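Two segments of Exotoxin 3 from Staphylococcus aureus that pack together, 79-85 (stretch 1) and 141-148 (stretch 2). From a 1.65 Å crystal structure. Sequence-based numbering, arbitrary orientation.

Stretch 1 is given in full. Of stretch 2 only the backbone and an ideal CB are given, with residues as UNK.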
ATOM      1  N   ILE A  79     -10.769  -0.301   0.761  1.00 11.52           N
ATOM      2  CA  ILE A  79      -9.907  -0.485  -0.417  1.00 12.35           C
ATOM      3  C   ILE A  79      -8.996   0.705  -0.650  1.00 11.55           C
ATOM      4  O   ILE A  79      -9.455   1.846  -0.740  1.00 11.31           O
ATOM      5  CB  ILE A  79     -10.738  -0.741  -1.698  1.00 12.45           C
ATOM      6  CG1 ILE A  79     -11.824  -1.778  -1.369  1.00 14.55           C
ATOM      7  CG2 ILE A  79      -9.779  -1.141  -2.843  1.00 12.55           C
ATOM      8  CD1 ILE A  79     -12.649  -2.177  -2.488  1.00 18.50           C
ATOM      9  N   PHE A  80      -7.699   0.443  -0.802  1.00 11.77           N
ATOM     10  CA  PHE A  80      -6.745   1.464  -1.187  1.00 11.11           C
ATOM     11  C   PHE A  80      -6.550   1.386  -2.671  1.00 11.77           C
ATOM     12  O   PHE A  80      -5.969   0.423  -3.161  1.00 11.96           O
ATOM     13  CB  PHE A  80      -5.400   1.254  -0.448  1.00 11.66           C
ATOM     14  CG  PHE A  80      -4.434   2.326  -0.688  1.00 12.47           C
ATOM     15  CD1 PHE A  80      -4.658   3.618  -0.192  1.00 15.83           C
ATOM     16  CD2 PHE A  80      -3.331   2.113  -1.495  1.00 12.11           C
ATOM     17  CE1 PHE A  80      -3.744   4.636  -0.492  1.00 17.19           C
ATOM     18  CE2 PHE A  80      -2.431   3.136  -1.786  1.00 13.71           C
ATOM     19  CZ  PHE A  80      -2.631   4.366  -1.264  1.00 14.08           C
ATOM     20  N   VAL A  81      -7.038   2.411  -3.367  1.00 11.49           N
ATOM     21  CA  VAL A  81      -7.099   2.460  -4.807  1.00 11.21           C
ATOM     22  C   VAL A  81      -6.010   3.399  -5.380  1.00 12.60           C
ATOM     23  O   VAL A  81      -5.869   4.555  -4.935  1.00 13.37           O
ATOM     24  CB  VAL A  81      -8.536   2.942  -5.286  1.00 11.01           C
ATOM     25  CG1 VAL A  81      -8.545   3.073  -6.823  1.00 13.38           C
ATOM     26  CG2 VAL A  81      -9.626   2.032  -4.769  1.00 10.75           C
ATOM     27  N   VAL A  82      -5.243   2.874  -6.342  1.00 12.36           N
ATOM     28  CA  VAL A  82      -4.320   3.639  -7.172  1.00 12.42           C
ATOM     29  C   VAL A  82      -4.674   3.297  -8.609  1.00 13.64           C
ATOM     30  O   VAL A  82      -4.620   2.160  -9.007  1.00 13.57           O
ATOM     31  CB  VAL A  82      -2.828   3.310  -6.848  1.00 11.99           C
ATOM     32  CG1 VAL A  82      -1.913   4.099  -7.789  1.00 10.78           C
ATOM     33  CG2 VAL A  82      -2.544   3.598  -5.401  1.00 12.95           C
ATOM     34  N   LYS A  83      -5.119   4.281  -9.370  1.00 15.19           N
ATOM     35  CA  LYS A  83      -5.585   4.021 -10.713  1.00 17.53           C
ATOM     36  C   LYS A  83      -4.460   3.465 -11.560  1.00 18.52           C
ATOM     37  O   LYS A  83      -3.389   4.079 -11.634  1.00 20.83           O
ATOM     38  CB  LYS A  83      -6.118   5.319 -11.305  1.00 18.51           C
ATOM     39  CG  LYS A  83      -6.941   5.140 -12.491  1.00 21.37           C
ATOM     40  CD  LYS A  83      -7.564   6.473 -12.915  1.00 20.43           C
ATOM     41  CE  LYS A  83      -8.424   7.072 -11.779  1.00 23.56           C
ATOM     42  NZ  LYS A  83      -9.585   7.870 -12.309  1.00 27.18           N
ATOM     43  N   GLU A  84      -4.646   2.284 -12.150  1.00 19.46           N
ATOM     44  CA  GLU A  84      -3.654   1.715 -13.064  1.00 20.41           C
ATOM     45  C   GLU A  84      -4.112   1.951 -14.492  1.00 21.82           C
ATOM     46  O   GLU A  84      -3.309   2.170 -15.403  1.00 21.75           O
ATOM     47  CB  GLU A  84      -3.427   0.220 -12.831  1.00 20.21           C
ATOM     48  CG  GLU A  84      -2.958  -0.166 -11.423  1.00 21.88           C
ATOM     49  CD  GLU A  84      -1.497   0.233 -11.094  1.00 24.14           C
ATOM     50  OE1 GLU A  84      -0.685   0.507 -12.025  1.00 25.55           O
ATOM     51  OE2 GLU A  84      -1.161   0.245  -9.876  1.00 20.74           O
ATOM     52  N   ALA A  85      -5.421   1.891 -14.682  1.00 22.17           N
ATOM     53  CA  ALA A  85      -6.031   2.115 -15.988  1.00 23.59           C
ATOM     54  C   ALA A  85      -7.473   2.593 -15.797  1.00 24.86           C
ATOM     55  O   ALA A  85      -8.055   2.430 -14.724  1.00 24.32           O
ATOM     56  CB  ALA A  85      -5.977   0.831 -16.803  1.00 23.66           C
ATOM     57  N   UNK A 141       0.132  -4.241   2.396  1.00 12.25           N
ATOM     58  CA  UNK A 141       1.474  -3.828   1.971  1.00 11.96           C
ATOM     59  C   UNK A 141       1.385  -2.773   0.890  1.00 10.77           C
ATOM     60  O   UNK A 141       2.248  -1.873   0.863  1.00 13.09           O
ATOM     61  CB  UNK A 141       2.281  -5.027   1.469  1.00 11.96           C
ATOM     62  N   UNK A 142       0.371  -2.860   0.003  1.00 10.36           N
ATOM     63  CA  UNK A 142       0.214  -1.843  -1.046  1.00 10.49           C
ATOM     64  C   UNK A 142       0.141  -0.410  -0.477  1.00  9.15           C
ATOM     65  O   UNK A 142       0.851   0.501  -0.939  1.00 10.18           O
ATOM     66  CB  UNK A 142      -1.047  -2.136  -1.861  1.00 10.49           C
ATOM     67  N   UNK A 143      -0.731  -0.217   0.488  1.00 11.19           N
ATOM     68  CA  UNK A 143      -0.903   1.080   1.128  1.00 12.29           C
ATOM     69  C   UNK A 143       0.328   1.552   1.853  1.00 11.99           C
ATOM     70  O   UNK A 143       0.719   2.684   1.691  1.00 12.63           O
ATOM     71  CB  UNK A 143      -2.076   1.028   2.109  1.00 12.29           C
ATOM     72  N   UNK A 144       0.939   0.675   2.632  1.00 12.27           N
ATOM     73  CA  UNK A 144       2.148   1.100   3.333  1.00 13.59           C
ATOM     74  C   UNK A 144       3.245   1.489   2.353  1.00 13.45           C
ATOM     75  O   UNK A 144       3.871   2.565   2.484  1.00 14.33           O
ATOM     76  CB  UNK A 144       2.645  -0.010   4.261  1.00 13.59           C
ATOM     77  N   UNK A 145       3.502   0.637   1.363  1.00 12.56           N
ATOM     78  CA  UNK A 145       4.530   0.913   0.323  1.00 13.47           C
ATOM     79  C   UNK A 145       4.259   2.270  -0.303  1.00 13.11           C
ATOM     80  O   UNK A 145       5.141   3.130  -0.364  1.00 13.53           O
ATOM     81  CB  UNK A 145       4.538  -0.172  -0.755  1.00 13.47           C
ATOM     82  N   UNK A 146       3.043   2.492  -0.740  1.00 11.51           N
ATOM     83  CA  UNK A 146       2.719   3.703  -1.476  1.00 11.82           C
ATOM     84  C   UNK A 146       2.861   4.963  -0.617  1.00 10.83           C
ATOM     85  O   UNK A 146       3.518   5.945  -0.999  1.00 12.16           O
ATOM     86  CB  UNK A 146       1.295   3.607  -2.027  1.00 11.82           C
ATOM     87  N   UNK A 147       2.235   4.922   0.561  1.00 12.20           N
ATOM     88  CA  UNK A 147       2.308   6.070   1.427  1.00 13.12           C
ATOM     89  C   UNK A 147       3.742   6.378   1.928  1.00 11.47           C
ATOM     90  O   UNK A 147       4.112   7.574   2.079  1.00 12.63           O
ATOM     91  CB  UNK A 147       1.375   5.849   2.619  1.00 13.12           C
ATOM     92  N   UNK A 148       4.520   5.360   2.269  1.00 11.33           N
ATOM     93  CA  UNK A 148       5.882   5.614   2.744  1.00 12.49           C
ATOM     94  C   UNK A 148       6.755   6.143   1.626  1.00 12.48           C
ATOM     95  O   UNK A 148       7.492   7.086   1.832  1.00 11.48           O
ATOM     96  CB  UNK A 148       6.497   4.341   3.329  1.00 12.49           C
TER

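Stretch 2 is a helix that crosses the strand of stretch 1 at 42°, and only part of its surface meets Phe 80, Val 82 and Glu 84.

Position 141 has nothing of stretch 1 within 5.5 Å of its ideal CB, and many helix-compatible residues would be possible. It is Leu 141, which makes no contact here.

At position 142 CA-to-CB points toward stretch 1, with the CB 4.8 Å from Phe 80 CD2. Beyond the ring edge lie the carbonyl oxygen of Phe 80, Val 82 CG2 and, farther on, the carboxylate of Glu 84. A long side chain with an apolar stem and a polar or positive end would suit: Lys, Arg or perhaps Gln. The residue is Lys 142, extended through chi3 and turning at chi4 (p). Its CD lies 4.0 Å from Phe 80 CD2, at the ring edge, and its CE 4.1 Å from Val 82 CG2. NZ stands 4.3 Å from Glu 84 OE2, too far for a salt bridge; a water fills the gap, accepting from NZ of Lys 142 (2.7 Å from the water O) and donating to OE2 of Glu 84 and O of Val 82.

Position 143 points sideways, yet its ideal CB is 3.9 Å from Phe 80 CG, so a chain that continues from it can run along the aromatic face. Aliphatic carbons serve well, as in Leu, Met, Gln or Glu. Glu 143 places CG 3.8 Å from the ring centroid of Phe 80, a CH-pi contact over the face, while its carboxylate continues past the ring.

Position 144 points away and stretch 1 sets no preference; it is Leu 144. Position 145 is out of reach and equally unconstrained; it is Asp 145.

Position 146 points toward stretch 1, its ideal CB 3.8 Å from Phe 80 CE2 and 5.1 Å from Val 82 CG2. Such apolar neighbours favour Leu, Ile, Met or Phe. Phe 146, chi1 t, receives the edge of Phe 80 in an offset edge-to-face pair, with CD1 3.8 Å from Phe 80 CZ and planes at 61°. Val 82 CG2 sits over a face of the Phe 146 ring, 4.1 Å from its centroid, so the ring meets both apolar side chains.

Position 147 starts sideways with no near neighbour; a long, flexible chain could still reach Phe 80. Lys 147 does, its CE 4.0 Å from Phe 80 CE1, and its NZ forms a salt bridge with Glu 143 OE2 at 2.7 Å, one helical turn back.

Position 148 is out of reach, leaving the choice open; it is Leu 148.

Stretch 2 141-148: LKELDFKL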
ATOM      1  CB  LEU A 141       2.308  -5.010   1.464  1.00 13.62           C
ATOM      2  CG  LEU A 141       2.587  -6.069   2.489  1.00 15.68           C
ATOM      3  CD1 LEU A 141       3.613  -7.078   1.883  1.00 15.39           C
ATOM      4  CD2 LEU A 141       3.111  -5.490   3.808  1.00 20.97           C
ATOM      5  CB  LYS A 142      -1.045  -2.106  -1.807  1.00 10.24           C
ATOM      6  CG  LYS A 142      -1.314  -1.145  -2.951  1.00 11.04           C
ATOM      7  CD  LYS A 142      -2.724  -1.302  -3.525  1.00 12.42           C
ATOM      8  CE  LYS A 142      -3.062  -0.411  -4.717  1.00 13.76           C
ATOM      9  NZ  LYS A 142      -2.225  -0.853  -5.870  1.00 15.38           N
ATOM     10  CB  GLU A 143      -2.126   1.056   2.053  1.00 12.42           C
ATOM     11  CG  GLU A 143      -2.455   2.448   2.556  1.00 14.57           C
ATOM     12  CD  GLU A 143      -3.766   2.559   3.304  1.00 20.47           C
ATOM     13  OE1 GLU A 143      -4.595   1.602   3.379  1.00 23.76           O
ATOM     14  OE2 GLU A 143      -3.960   3.696   3.853  1.00 25.73           O
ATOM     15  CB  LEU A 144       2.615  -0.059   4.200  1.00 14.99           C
ATOM     16  CG  LEU A 144       2.001  -0.194   5.551  1.00 21.19           C
ATOM     17  CD1 LEU A 144       2.481  -1.520   6.117  1.00 25.57           C
ATOM     18  CD2 LEU A 144       2.594   1.042   6.338  1.00 24.85           C
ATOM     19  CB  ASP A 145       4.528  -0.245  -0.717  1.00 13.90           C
ATOM     20  CG  ASP A 145       5.373   0.026  -1.973  1.00 14.80           C
ATOM     21  OD1 ASP A 145       6.601  -0.002  -1.821  1.00 17.89           O
ATOM     22  OD2 ASP A 145       4.810   0.262  -3.076  1.00 17.38           O
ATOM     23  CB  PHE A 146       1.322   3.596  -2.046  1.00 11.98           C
ATOM     24  CG  PHE A 146       0.999   4.675  -3.066  1.00 11.36           C
ATOM     25  CD1 PHE A 146       0.506   5.912  -2.690  1.00 12.84           C
ATOM     26  CD2 PHE A 146       1.186   4.436  -4.426  1.00 12.80           C
ATOM     27  CE1 PHE A 146       0.235   6.879  -3.671  1.00 13.59           C
ATOM     28  CE2 PHE A 146       0.939   5.376  -5.361  1.00 13.65           C
ATOM     29  CZ  PHE A 146       0.484   6.621  -4.988  1.00 11.60           C
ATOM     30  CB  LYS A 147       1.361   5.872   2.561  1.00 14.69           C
ATOM     31  CG  LYS A 147      -0.052   5.966   2.064  1.00 18.91           C
ATOM     32  CD  LYS A 147      -1.003   6.033   3.181  1.00 26.69           C
ATOM     33  CE  LYS A 147      -2.370   6.630   2.696  1.00 28.10           C
ATOM     34  NZ  LYS A 147      -3.494   6.315   3.662  1.00 29.11           N
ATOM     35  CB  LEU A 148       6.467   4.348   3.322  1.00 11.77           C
ATOM     36  CG  LEU A 148       5.873   3.769   4.628  1.00 13.78           C
ATOM     37  CD1 LEU A 148       6.412   2.377   4.932  1.00 17.15           C
ATOM     38  CD2 LEU A 148       6.068   4.722   5.839  1.00 17.17           C
TER
HETATM   39  O   HOH W   1      -3.188  -0.186  -8.332  1.00 26.72           O
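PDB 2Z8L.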